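Local coordinates for bilirubin-inducible fluorescent protein UnaG (Anguilla japonica, PDB 4I3B) that binds unconjugated bilirubin with high affinity inside a beta-barrel and, once loaded with it, emits green fluorescence when excited, at residues Thr37-Tyr42 against Ala130-Arg135; Thr108-Glu113 against Val121-Gly126. All coordinates share one frame; numbering follows the deposited sequence. Where two conformers were deposited one is given.

Contact 1 of 2, residues Thr37-Tyr42 against Ala130-Arg135; sequences TTPTLY and AVRSYR. With BLR (3-[5-[(Z)-(4-ethenyl-3-methyl-5-oxidanylidene-pyrrol-2-ylidene)methyl]-2-[[5-[(Z)-(3-ethenyl-4-methyl-5-oxidanylidene-pyrrol-2-ylidene)methyl]-3-(3-hydroxy-3-oxopropyl)-4-methyl-1H-pyrrol-2-yl]methyl]-4-methyl-1H-pyrrol-3-yl]propanoic acid), chain G.
Arg132 reaches over the inner side of strand 7-15 to Thr37 and Pro39, meeting a propionic acid group of bilirubin on the way. From CB the chain runs straight through CG, and CD passes 3.3 Å from BLR O1D. A bend at chi3 (91°) then turns the guanidinium. Its NH1 donates to the same O1D at 2.9 Å. Its NH2 donates to Thr37 OG1 at 3.1 Å. Two waters lie in the guanidinium plane at its edge: one joins NH1 to Thr37 OG1, the other NH2 to Thr37 O. Thr37 OG1 also bonds Gly34 O; a threonine hydroxyl can both give and take such bonds. In this fatty-acid-binding-protein-like barrel, strand 7-15 separates strand 128-135 from strand 40-46 and the loop leading into it, and inward-pointing side chains bridge the gap. Tyr134 OH gives O1D a second bond, 2.7 Å long, from the ring edge, and Pro39 CG sits 3.2 Å from that OH. An alanine in place of Arg132 would probably leave O1D only Tyr134 OH of these two donors and both waters short of a partner. Leu41 covers one face of the Tyr134 ring in a CH-pi contact, its CD1 3.8 Å from the centroid; a branched apolar chain suits this flat surface.

Contact 2 of 2, residues Thr108-Glu113 against Val121-Gly126; sequences TTYVRE and VTLTMG. With BLR (3-[5-[(Z)-(4-ethenyl-3-methyl-5-oxidanylidene-pyrrol-2-ylidene)methyl]-2-[[5-[(Z)-(3-ethenyl-4-methyl-5-oxidanylidene-pyrrol-2-ylidene)methyl]-3-(3-hydroxy-3-oxopropyl)-4-methyl-1H-pyrrol-2-yl]methyl]-4-methyl-1H-pyrrol-3-yl]propanoic acid), chain G.
The Arg112 guanidinium is layered between Val121 and bilirubin: Val121 CG2 lies over one face, and BLR C1B sits over the centre of the other, 3.4 Å above the plane. At its edge, in plane, is the propionate carbon CAD. The Tyr110 ring has Val121 CG2 near its plane at the edge, and its CE2 touches Leu123 CD2 at 3.7 Å. The two strands form an antiparallel beta hairpin in the barrel wall, with Tyr110, Arg112, Val121 and Leu123 on the face turned to the ligand. Arginine suits its place because its chain, extended from CG to NE, runs beside Val121 and carries the charge in to the pigment, where NH2 donates to BLR O2D at 3.0 Å in a nearly straight bond (165°). Tyrosine offers an apolar ring to Leu123 and a hydroxyl that bonds Gln101 on the neighbouring strand 96-103. On the other face are Thr109, Val111, Thr122 and Thr124, beta-branched residues well suited to extended strands. Thr109 pairs with Thr124, and Val111 with Thr122, each through two backbone hydrogen bonds. Thr124 O takes two donors: Thr109 N lies in the carbonyl plane, whereas Thr108 OG1, set anti to its own backbone N (chi1 -172°), comes from above that plane at 2.7 Å.

The touching residues of contact 1 are all buried, and side chains, ligand and water join its segments over the inner side of strand 7-15, which separates the two strands in the sheet. Contact 2 is partly buried and couples neighbouring strands of a hairpin, so backbone hydrogen bonds carry it and only one of its faces looks inward. Strand 128-135 of contact 1 lies next to strand 118-125 of contact 2, with probable hydrogen bonds from Val121 N to Arg132 O and from Leu123 N to Ala130 O. The two meet again at one propionate of bilirubin: contact 1 supplies donors for one oxygen, contact 2 a donor for the other, and two arginines so close would probably favour the ionised acid.

Contact 1 of 2, residues Thr37-Tyr42 against Ala130-Arg135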
ATOM      1  N   THR A  37      -7.784   5.960  -9.133  1.00 11.77           N
ATOM      2  CA  THR A  37      -7.285   6.914  -8.145  1.00 10.83           C
ATOM      3  C   THR A  37      -5.885   7.442  -8.448  1.00 11.61           C
ATOM      4  O   THR A  37      -5.084   6.788  -9.108  1.00 15.56           O
ATOM      5  CB  THR A  37      -7.271   6.316  -6.711  1.00 10.84           C
ATOM      6  OG1 THR A  37      -6.514   5.098  -6.673  1.00 10.46           O
ATOM      7  CG2 THR A  37      -8.695   6.054  -6.239  1.00 12.03           C
ATOM      8  N   THR A  38      -5.607   8.630  -7.923  1.00 12.12           N
ATOM      9  CA  THR A  38      -4.271   9.199  -7.963  1.00 15.21           C
ATOM     10  C   THR A  38      -3.875   9.555  -6.526  1.00 14.16           C
ATOM     11  O   THR A  38      -3.963  10.703  -6.103  1.00 16.27           O
ATOM     12  CB  THR A  38      -4.221  10.414  -8.890  1.00 22.04           C
ATOM     13  OG1 THR A  38      -5.253  11.322  -8.505  1.00 24.40           O
ATOM     14  CG2 THR A  38      -4.445   9.987 -10.362  1.00 23.71           C
ATOM     15  N   PRO A  39      -3.451   8.549  -5.749  1.00 10.64           N
ATOM     16  CA  PRO A  39      -3.165   8.752  -4.326  1.00 10.33           C
ATOM     17  C   PRO A  39      -1.934   9.603  -4.014  1.00 10.65           C
ATOM     18  O   PRO A  39      -1.000   9.709  -4.803  1.00 10.94           O
ATOM     19  CB  PRO A  39      -2.951   7.326  -3.833  1.00 11.12           C
ATOM     20  CG  PRO A  39      -2.476   6.562  -5.067  1.00 11.63           C
ATOM     21  CD  PRO A  39      -3.371   7.130  -6.127  1.00 10.76           C
ATOM     22  N   THR A  40      -1.967  10.208  -2.826  1.00  9.90           N
ATOM     23  CA  THR A  40      -0.834  10.886  -2.215  0.87 11.63           C
ATOM     24  C   THR A  40      -0.578  10.167  -0.895  1.00 10.22           C
ATOM     25  O   THR A  40      -1.543   9.824  -0.174  1.00 10.56           O
ATOM     26  CB  THR A  40      -1.153  12.358  -1.937  0.87 12.87           C
ATOM     27  OG1 THR A  40      -1.593  12.970  -3.148  0.87 15.64           O
ATOM     28  CG2 THR A  40       0.066  13.091  -1.439  0.87 14.22           C
ATOM     29  N   LEU A  41       0.693   9.952  -0.569  1.00 10.53           N
ATOM     30  CA  LEU A  41       1.109   9.340   0.689  1.00 10.22           C
ATOM     31  C   LEU A  41       1.946  10.309   1.486  1.00 10.50           C
ATOM     32  O   LEU A  41       2.772  11.030   0.912  1.00 12.58           O
ATOM     33  CB  LEU A  41       1.985   8.129   0.422  1.00 12.11           C
ATOM     34  CG  LEU A  41       1.553   7.152  -0.652  1.00 11.22           C
ATOM     35  CD1 LEU A  41       2.608   6.095  -0.869  1.00 12.04           C
ATOM     36  CD2 LEU A  41       0.217   6.531  -0.351  1.00 11.29           C
ATOM     37  N   TYR A  42       1.795  10.262   2.811  1.00 11.21           N
ATOM     38  CA  TYR A  42       2.625  11.031   3.732  1.00 11.21           C
ATOM     39  C   TYR A  42       3.149  10.018   4.713  1.00  9.00           C
ATOM     40  O   TYR A  42       2.388   9.492   5.538  1.00 11.91           O
ATOM     41  CB  TYR A  42       1.806  12.096   4.466  1.00 13.15           C
ATOM     42  CG  TYR A  42       1.027  12.999   3.549  1.00 16.01           C
ATOM     43  CD1 TYR A  42       1.576  14.190   3.093  1.00 17.32           C
ATOM     44  CD2 TYR A  42      -0.249  12.651   3.111  1.00 18.28           C
ATOM     45  CE1 TYR A  42       0.869  15.041   2.250  1.00 19.21           C
ATOM     46  CE2 TYR A  42      -0.951  13.470   2.243  1.00 21.24           C
ATOM     47  CZ  TYR A  42      -0.399  14.665   1.817  1.00 19.48           C
ATOM     48  OH  TYR A  42      -1.122  15.463   0.963  1.00 22.63           O
ATOM     49  N   ALA A 130       0.022  -6.706  -9.681  1.00  8.28           N
ATOM     50  CA  ALA A 130      -0.129  -5.312 -10.114  1.00  8.11           C
ATOM     51  C   ALA A 130       1.103  -4.533  -9.662  1.00  8.09           C
ATOM     52  O   ALA A 130       1.876  -5.020  -8.815  1.00  8.92           O
ATOM     53  CB  ALA A 130      -1.402  -4.687  -9.571  1.00  9.09           C
ATOM     54  N   VAL A 131       1.263  -3.342 -10.212  1.00  8.31           N
ATOM     55  CA  VAL A 131       2.346  -2.479  -9.834  0.58  8.46           C
ATOM     56  C   VAL A 131       1.877  -1.037  -9.848  1.00  8.98           C
ATOM     57  O   VAL A 131       1.087  -0.626 -10.712  1.00 10.48           O
ATOM     58  CB  VAL A 131       3.565  -2.642 -10.758  0.58  9.98           C
ATOM     59  CG1 VAL A 131       4.290  -3.930 -10.445  0.58 18.68           C
ATOM     60  CG2 VAL A 131       3.156  -2.516 -12.262  0.58  8.66           C
ATOM     61  N   ARG A 132       2.344  -0.282  -8.858  1.00  8.02           N
ATOM     62  CA  ARG A 132       2.178   1.154  -8.854  1.00  9.01           C
ATOM     63  C   ARG A 132       3.512   1.788  -8.530  1.00  9.11           C
ATOM     64  O   ARG A 132       4.340   1.191  -7.848  1.00 10.71           O
ATOM     65  CB  ARG A 132       1.114   1.596  -7.855  1.00  9.89           C
ATOM     66  CG  ARG A 132      -0.145   0.735  -7.907  1.00  9.93           C
ATOM     67  CD  ARG A 132      -1.112   1.221  -6.854  1.00 14.68           C
ATOM     68  NE  ARG A 132      -2.017   2.238  -7.368  1.00 12.44           N
ATOM     69  CZ  ARG A 132      -2.872   2.941  -6.603  1.00 11.69           C
ATOM     70  NH1 ARG A 132      -2.896   2.858  -5.264  1.00 12.37           N
ATOM     71  NH2 ARG A 132      -3.723   3.759  -7.190  1.00 12.60           N
ATOM     72  N   SER A 133       3.727   2.992  -9.034  1.00  9.22           N
ATOM     73  CA  SER A 133       4.939   3.782  -8.783  0.56  9.23           C
ATOM     74  C   SER A 133       4.530   5.174  -8.342  1.00  9.86           C
ATOM     75  O   SER A 133       3.579   5.732  -8.901  1.00 12.03           O
ATOM     76  CB  SER A 133       5.793   3.952 -10.053  0.56 13.85           C
ATOM     77  OG  SER A 133       6.160   2.723 -10.640  0.56 14.17           O
ATOM     78  N   TYR A 134       5.284   5.725  -7.391  1.00  9.55           N
ATOM     79  CA  TYR A 134       5.098   7.084  -6.895  1.00 10.17           C
ATOM     80  C   TYR A 134       6.372   7.902  -7.074  1.00 10.45           C
ATOM     81  O   TYR A 134       7.485   7.364  -7.017  1.00 11.74           O
ATOM     82  CB  TYR A 134       4.771   7.072  -5.405  1.00 11.33           C
ATOM     83  CG  TYR A 134       3.471   6.413  -5.037  1.00  9.93           C
ATOM     84  CD1 TYR A 134       3.333   5.027  -4.970  1.00  9.27           C
ATOM     85  CD2 TYR A 134       2.402   7.197  -4.639  1.00 10.41           C
ATOM     86  CE1 TYR A 134       2.118   4.460  -4.561  1.00  9.42           C
ATOM     87  CE2 TYR A 134       1.220   6.652  -4.245  1.00 10.15           C
ATOM     88  CZ  TYR A 134       1.087   5.281  -4.184  1.00  9.93           C
ATOM     89  OH  TYR A 134      -0.128   4.757  -3.793  1.00 10.11           O
ATOM     90  N   ARG A 135       6.201   9.206  -7.246  0.51 11.62           N
ATOM     91  CA  ARG A 135       7.316  10.133  -7.349  0.51 10.91           C
ATOM     92  C   ARG A 135       7.252  11.121  -6.197  0.51 11.67           C
ATOM     93  O   ARG A 135       6.226  11.252  -5.553  0.51 11.12           O
ATOM     94  CB  ARG A 135       7.224  10.895  -8.665  0.51 12.27           C
ATOM     95  CG  ARG A 135       6.045  11.822  -8.728  0.51 12.76           C
ATOM     96  CD  ARG A 135       6.081  12.644 -10.009  0.51 13.40           C
ATOM     97  NE  ARG A 135       4.875  13.438 -10.147  0.51 13.07           N
ATOM     98  CZ  ARG A 135       4.696  14.637  -9.603  0.51 14.70           C
ATOM     99  NH1 ARG A 135       5.635  15.203  -8.856  0.51 13.50           N
ATOM    100  NH2 ARG A 135       3.559  15.274  -9.795  0.51 17.21           N
TER
HETATM  101  CHA BLR G 201      -2.720   3.124  -1.137  1.00  9.07           C
HETATM  102  NA  BLR G 201      -0.935   2.590   0.573  1.00  9.01           N
HETATM  103  C1A BLR G 201      -2.241   2.811   0.269  1.00  8.94           C
HETATM  104  C2A BLR G 201      -3.013   2.583   1.397  1.00  8.73           C
HETATM  105  C3A BLR G 201      -2.130   2.196   2.406  1.00  8.64           C
HETATM  106  C4A BLR G 201      -0.848   2.214   1.871  1.00  9.52           C
HETATM  107  CMA BLR G 201      -2.486   1.846   3.820  1.00 10.59           C
HETATM  108  CAA BLR G 201      -4.497   2.744   1.499  1.00 10.02           C
HETATM  109  CBA BLR G 201      -5.222   1.458   1.463  1.00 10.91           C
HETATM  110  CGA BLR G 201      -6.695   1.602   1.599  1.00 11.26           C
HETATM  111  O1A BLR G 201      -7.284   2.669   1.260  1.00 11.02           O
HETATM  112  O2A BLR G 201      -7.319   0.605   2.114  1.00 12.11           O
HETATM  113  CHB BLR G 201       0.371   1.883   2.627  1.00  9.98           C
HETATM  114  NB  BLR G 201       2.090   2.837   1.155  1.00 10.08           N
HETATM  115  C1B BLR G 201       1.679   2.167   2.329  1.00 10.26           C
HETATM  116  C2B BLR G 201       2.826   1.833   3.074  1.00  8.31           C
HETATM  117  C3B BLR G 201       3.895   2.251   2.499  1.00  9.89           C
HETATM  118  C4B BLR G 201       3.605   2.933   1.171  1.00 10.56           C
HETATM  119  CMB BLR G 201       2.749   1.094   4.396  1.00 10.51           C
HETATM  120  OB  BLR G 201       4.263   3.445   0.334  1.00 10.48           O
HETATM  121  CAB BLR G 201       5.294   2.118   2.976  1.00 11.29           C
HETATM  122  CBB BLR G 201       6.389   2.579   2.299  1.00 11.78           C
HETATM  123  NC  BLR G 201      -7.728   2.716  -2.763  1.00 11.07           N
HETATM  124  C1C BLR G 201      -9.147   3.269  -2.975  1.00 12.05           C
HETATM  125  C2C BLR G 201      -9.946   2.013  -2.909  1.00 11.26           C
HETATM  126  C3C BLR G 201      -9.205   0.980  -2.695  1.00  9.08           C
HETATM  127  C4C BLR G 201      -7.863   1.294  -2.581  1.00 10.58           C
HETATM  128  CMC BLR G 201     -11.430   2.077  -3.039  1.00 12.81           C
HETATM  129  OC  BLR G 201      -9.438   4.415  -3.175  1.00 14.02           O
HETATM  130  CAC BLR G 201      -9.670  -0.408  -2.525  1.00 10.60           C
HETATM  131  CBC BLR G 201     -10.693  -0.937  -3.241  1.00 11.63           C
HETATM  132  CHD BLR G 201      -6.809   0.472  -2.350  1.00  9.10           C
HETATM  133  ND  BLR G 201      -4.893   2.087  -1.829  1.00  9.01           N
HETATM  134  C1D BLR G 201      -5.424   0.871  -2.052  1.00  9.53           C
HETATM  135  C2D BLR G 201      -4.322  -0.104  -1.930  1.00  7.22           C
HETATM  136  C3D BLR G 201      -3.169   0.581  -1.645  1.00  8.66           C
HETATM  137  C4D BLR G 201      -3.492   2.014  -1.539  1.00  8.40           C
HETATM  138  CMD BLR G 201      -4.515  -1.571  -2.131  1.00  9.62           C
HETATM  139  CAD BLR G 201      -1.821  -0.048  -1.414  1.00  8.55           C
HETATM  140  CBD BLR G 201      -0.962   0.068  -2.657  1.00  9.06           C
HETATM  141  CGD BLR G 201      -0.297   1.395  -2.724  1.00  9.44           C
HETATM  142  O1D BLR G 201      -0.505   2.125  -3.709  1.00  9.49           O
HETATM  143  O2D BLR G 201       0.497   1.775  -1.833  1.00  9.44           O
HETATM  144  O   HOH W   1      -5.205   4.391  -4.307  0.86 10.05           O
HETATM  145  O   HOH W   2      -4.345   4.476  -9.991  0.68 15.12           O

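Contact 2 of 2, residues Thr108-Glu113 against Val121-Gly126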
ATOM      1  N   THR A 108      -2.164 -11.780   0.957  1.00  9.07           N
ATOM      2  CA  THR A 108      -1.730 -10.950  -0.153  1.00  9.46           C
ATOM      3  C   THR A 108      -0.495 -10.162   0.305  1.00  9.02           C
ATOM      4  O   THR A 108      -0.338  -9.880   1.492  1.00  9.92           O
ATOM      5  CB  THR A 108      -2.871 -10.018  -0.665  1.00 10.05           C
ATOM      6  OG1 THR A 108      -2.426  -9.382  -1.859  1.00 10.28           O
ATOM      7  CG2 THR A 108      -3.305  -8.979   0.350  1.00 10.98           C
ATOM      8  N   THR A 109       0.385  -9.821  -0.634  1.00  8.44           N
ATOM      9  CA  THR A 109       1.652  -9.199  -0.308  0.72  8.47           C
ATOM     10  C   THR A 109       1.901  -7.935  -1.139  1.00  7.95           C
ATOM     11  O   THR A 109       1.575  -7.885  -2.333  1.00 10.17           O
ATOM     12  CB  THR A 109       2.780 -10.236  -0.525  0.72 10.82           C
ATOM     13  OG1 THR A 109       2.464 -11.423   0.215  0.72 13.39           O
ATOM     14  CG2 THR A 109       4.145  -9.703  -0.080  0.72 12.90           C
ATOM     15  N   TYR A 110       2.497  -6.947  -0.500  1.00  7.81           N
ATOM     16  CA  TYR A 110       2.966  -5.727  -1.157  1.00  7.73           C
ATOM     17  C   TYR A 110       4.447  -5.601  -0.889  1.00  8.63           C
ATOM     18  O   TYR A 110       4.861  -5.603   0.262  1.00 10.24           O
ATOM     19  CB  TYR A 110       2.272  -4.496  -0.587  1.00  9.60           C
ATOM     20  CG  TYR A 110       0.798  -4.589  -0.450  1.00  8.78           C
ATOM     21  CD1 TYR A 110       0.220  -5.360   0.564  1.00  9.50           C
ATOM     22  CD2 TYR A 110      -0.052  -3.907  -1.326  1.00 11.11           C
ATOM     23  CE1 TYR A 110      -1.147  -5.448   0.690  1.00  9.88           C
ATOM     24  CE2 TYR A 110      -1.414  -3.990  -1.192  1.00 10.98           C
ATOM     25  CZ  TYR A 110      -1.971  -4.740  -0.183  1.00 10.37           C
ATOM     26  OH  TYR A 110      -3.339  -4.797  -0.073  1.00 11.23           O
ATOM     27  N   VAL A 111       5.253  -5.471  -1.942  1.00  7.65           N
ATOM     28  CA  VAL A 111       6.704  -5.291  -1.811  1.00  9.20           C
ATOM     29  C   VAL A 111       6.996  -3.878  -2.295  1.00  8.56           C
ATOM     30  O   VAL A 111       6.645  -3.515  -3.426  1.00  8.71           O
ATOM     31  CB  VAL A 111       7.504  -6.323  -2.626  1.00  9.45           C
ATOM     32  CG1 VAL A 111       8.985  -6.066  -2.523  1.00 12.34           C
ATOM     33  CG2 VAL A 111       7.162  -7.770  -2.202  1.00 12.48           C
ATOM     34  N   ARG A 112       7.661  -3.099  -1.451  1.00  9.24           N
ATOM     35  CA  ARG A 112       7.958  -1.703  -1.706  1.00  8.48           C
ATOM     36  C   ARG A 112       9.463  -1.463  -1.689  1.00  9.92           C
ATOM     37  O   ARG A 112      10.177  -1.896  -0.793  1.00 10.36           O
ATOM     38  CB  ARG A 112       7.223  -0.816  -0.691  1.00  8.83           C
ATOM     39  CG  ARG A 112       5.718  -0.829  -0.938  1.00  9.17           C
ATOM     40  CD  ARG A 112       4.977  -0.017   0.075  1.00  9.21           C
ATOM     41  NE  ARG A 112       3.557   0.070  -0.227  1.00  8.86           N
ATOM     42  CZ  ARG A 112       2.579  -0.588   0.395  1.00  8.59           C
ATOM     43  NH1 ARG A 112       2.814  -1.466   1.373  1.00  9.64           N
ATOM     44  NH2 ARG A 112       1.334  -0.372   0.012  1.00  9.46           N
ATOM     45  N   GLU A 113       9.920  -0.722  -2.695  1.00 10.22           N
ATOM     46  CA  GLU A 113      11.335  -0.460  -2.912  1.00 11.70           C
ATOM     47  C   GLU A 113      11.471   0.920  -3.535  1.00 11.62           C
ATOM     48  O   GLU A 113      10.538   1.393  -4.188  1.00 13.53           O
ATOM     49  CB  GLU A 113      11.908  -1.480  -3.908  1.00 16.94           C
ATOM     50  CG  GLU A 113      11.149  -2.831  -3.969  1.00 25.32           C
ATOM     51  CD  GLU A 113      11.657  -3.784  -5.055  1.00 27.18           C
ATOM     52  OE1 GLU A 113      10.816  -4.354  -5.823  1.00 28.27           O
ATOM     53  OE2 GLU A 113      12.905  -3.961  -5.142  1.00 24.85           O
ATOM     54  N   VAL A 121       5.719  -0.194  -5.797  1.00  8.68           N
ATOM     55  CA  VAL A 121       5.011  -1.248  -5.060  1.00  8.12           C
ATOM     56  C   VAL A 121       4.573  -2.335  -6.042  1.00  7.78           C
ATOM     57  O   VAL A 121       3.908  -2.038  -7.036  1.00  9.32           O
ATOM     58  CB  VAL A 121       3.838  -0.683  -4.217  1.00  9.74           C
ATOM     59  CG1 VAL A 121       2.804   0.088  -5.017  1.00 10.46           C
ATOM     60  CG2 VAL A 121       3.172  -1.793  -3.437  1.00  8.94           C
ATOM     61  N   THR A 122       4.895  -3.584  -5.711  1.00  7.58           N
ATOM     62  CA  THR A 122       4.428  -4.736  -6.444  1.00  7.97           C
ATOM     63  C   THR A 122       3.443  -5.482  -5.549  1.00  8.09           C
ATOM     64  O   THR A 122       3.771  -5.811  -4.392  1.00  9.06           O
ATOM     65  CB  THR A 122       5.597  -5.663  -6.827  1.00  9.26           C
ATOM     66  OG1 THR A 122       6.555  -4.952  -7.604  1.00 10.72           O
ATOM     67  CG2 THR A 122       5.126  -6.837  -7.640  1.00 10.76           C
ATOM     68  N   LEU A 123       2.245  -5.719  -6.079  1.00  7.56           N
ATOM     69  CA  LEU A 123       1.132  -6.282  -5.351  1.00  8.45           C
ATOM     70  C   LEU A 123       0.812  -7.642  -5.903  1.00  8.70           C
ATOM     71  O   LEU A 123       0.611  -7.799  -7.110  1.00 10.43           O
ATOM     72  CB  LEU A 123      -0.114  -5.411  -5.484  1.00 10.16           C
ATOM     73  CG  LEU A 123       0.004  -3.917  -5.145  1.00  9.86           C
ATOM     74  CD1 LEU A 123       0.626  -3.033  -6.263  1.00 10.56           C
ATOM     75  CD2 LEU A 123      -1.366  -3.370  -4.806  1.00 11.46           C
ATOM     76  N   THR A 124       0.731  -8.639  -5.038  1.00  8.36           N
ATOM     77  CA  THR A 124       0.472 -10.000  -5.471  0.52  8.93           C
ATOM     78  C   THR A 124      -0.682 -10.626  -4.704  1.00  9.02           C
ATOM     79  O   THR A 124      -0.667 -10.647  -3.469  1.00  9.70           O
ATOM     80  CB  THR A 124       1.721 -10.875  -5.291  0.52 10.05           C
ATOM     81  OG1 THR A 124       2.823 -10.297  -5.995  0.52 11.73           O
ATOM     82  CG2 THR A 124       1.481 -12.274  -5.831  0.52 10.86           C
ATOM     83  N   MET A 125      -1.657 -11.152  -5.442  1.00  9.12           N
ATOM     84  CA  MET A 125      -2.725 -11.950  -4.860  1.00  9.19           C
ATOM     85  C   MET A 125      -2.847 -13.188  -5.718  1.00 10.86           C
ATOM     86  O   MET A 125      -3.377 -13.140  -6.823  1.00 12.00           O
ATOM     87  CB  MET A 125      -4.037 -11.168  -4.840  1.00 10.45           C
ATOM     88  CG  MET A 125      -5.212 -12.005  -4.392  1.00 11.81           C
ATOM     89  SD  MET A 125      -4.949 -12.669  -2.725  1.00 12.68           S
ATOM     90  CE  MET A 125      -6.466 -13.606  -2.524  1.00 17.78           C
ATOM     91  N   GLY A 126      -2.332 -14.309  -5.220  1.00 14.38           N
ATOM     92  CA  GLY A 126      -2.257 -15.516  -6.042  1.00 15.85           C
ATOM     93  C   GLY A 126      -1.487 -15.256  -7.328  1.00 15.65           C
ATOM     94  O   GLY A 126      -0.337 -14.839  -7.291  1.00 18.75           O
TER
HETATM   95  CHA BLR G 201      -2.720   3.124  -1.137  1.00  9.07           C
HETATM   96  NA  BLR G 201      -0.935   2.590   0.573  1.00  9.01           N
HETATM   97  C1A BLR G 201      -2.241   2.811   0.269  1.00  8.94           C
HETATM   98  C2A BLR G 201      -3.013   2.583   1.397  1.00  8.73           C
HETATM   99  C3A BLR G 201      -2.130   2.196   2.406  1.00  8.64           C
HETATM  100  C4A BLR G 201      -0.848   2.214   1.871  1.00  9.52           C
HETATM  101  CMA BLR G 201      -2.486   1.846   3.820  1.00 10.59           C
HETATM  102  CAA BLR G 201      -4.497   2.744   1.499  1.00 10.02           C
HETATM  103  CBA BLR G 201      -5.222   1.458   1.463  1.00 10.91           C
HETATM  104  CGA BLR G 201      -6.695   1.602   1.599  1.00 11.26           C
HETATM  105  O1A BLR G 201      -7.284   2.669   1.260  1.00 11.02           O
HETATM  106  O2A BLR G 201      -7.319   0.605   2.114  1.00 12.11           O
HETATM  107  CHB BLR G 201       0.371   1.883   2.627  1.00  9.98           C
HETATM  108  NB  BLR G 201       2.090   2.837   1.155  1.00 10.08           N
HETATM  109  C1B BLR G 201       1.679   2.167   2.329  1.00 10.26           C
HETATM  110  C2B BLR G 201       2.826   1.833   3.074  1.00  8.31           C
HETATM  111  C3B BLR G 201       3.895   2.251   2.499  1.00  9.89           C
HETATM  112  C4B BLR G 201       3.605   2.933   1.171  1.00 10.56           C
HETATM  113  CMB BLR G 201       2.749   1.094   4.396  1.00 10.51           C
HETATM  114  OB  BLR G 201       4.263   3.445   0.334  1.00 10.48           O
HETATM  115  CAB BLR G 201       5.294   2.118   2.976  1.00 11.29           C
HETATM  116  CBB BLR G 201       6.389   2.579   2.299  1.00 11.78           C
HETATM  117  NC  BLR G 201      -7.728   2.716  -2.763  1.00 11.07           N
HETATM  118  C1C BLR G 201      -9.147   3.269  -2.975  1.00 12.05           C
HETATM  119  C2C BLR G 201      -9.946   2.013  -2.909  1.00 11.26           C
HETATM  120  C3C BLR G 201      -9.205   0.980  -2.695  1.00  9.08           C
HETATM  121  C4C BLR G 201      -7.863   1.294  -2.581  1.00 10.58           C
HETATM  122  CMC BLR G 201     -11.430   2.077  -3.039  1.00 12.81           C
HETATM  123  OC  BLR G 201      -9.438   4.415  -3.175  1.00 14.02           O
HETATM  124  CAC BLR G 201      -9.670  -0.408  -2.525  1.00 10.60           C
HETATM  125  CBC BLR G 201     -10.693  -0.937  -3.241  1.00 11.63           C
HETATM  126  CHD BLR G 201      -6.809   0.472  -2.350  1.00  9.10           C
HETATM  127  ND  BLR G 201      -4.893   2.087  -1.829  1.00  9.01           N
HETATM  128  C1D BLR G 201      -5.424   0.871  -2.052  1.00  9.53           C
HETATM  129  C2D BLR G 201      -4.322  -0.104  -1.930  1.00  7.22           C
HETATM  130  C3D BLR G 201      -3.169   0.581  -1.645  1.00  8.66           C
HETATM  131  C4D BLR G 201      -3.492   2.014  -1.539  1.00  8.40           C
HETATM  132  CMD BLR G 201      -4.515  -1.571  -2.131  1.00  9.62           C
HETATM  133  CAD BLR G 201      -1.821  -0.048  -1.414  1.00  8.55           C
HETATM  134  CBD BLR G 201      -0.962   0.068  -2.657  1.00  9.06           C
HETATM  135  CGD BLR G 201      -0.297   1.395  -2.724  1.00  9.44           C
HETATM  136  O1D BLR G 201      -0.505   2.125  -3.709  1.00  9.49           O
HETATM  137  O2D BLR G 201       0.497   1.775  -1.833  1.00  9.44           O
HETATM  138  O   HOH W   3       8.284  -3.317  -6.059  0.84 11.97           O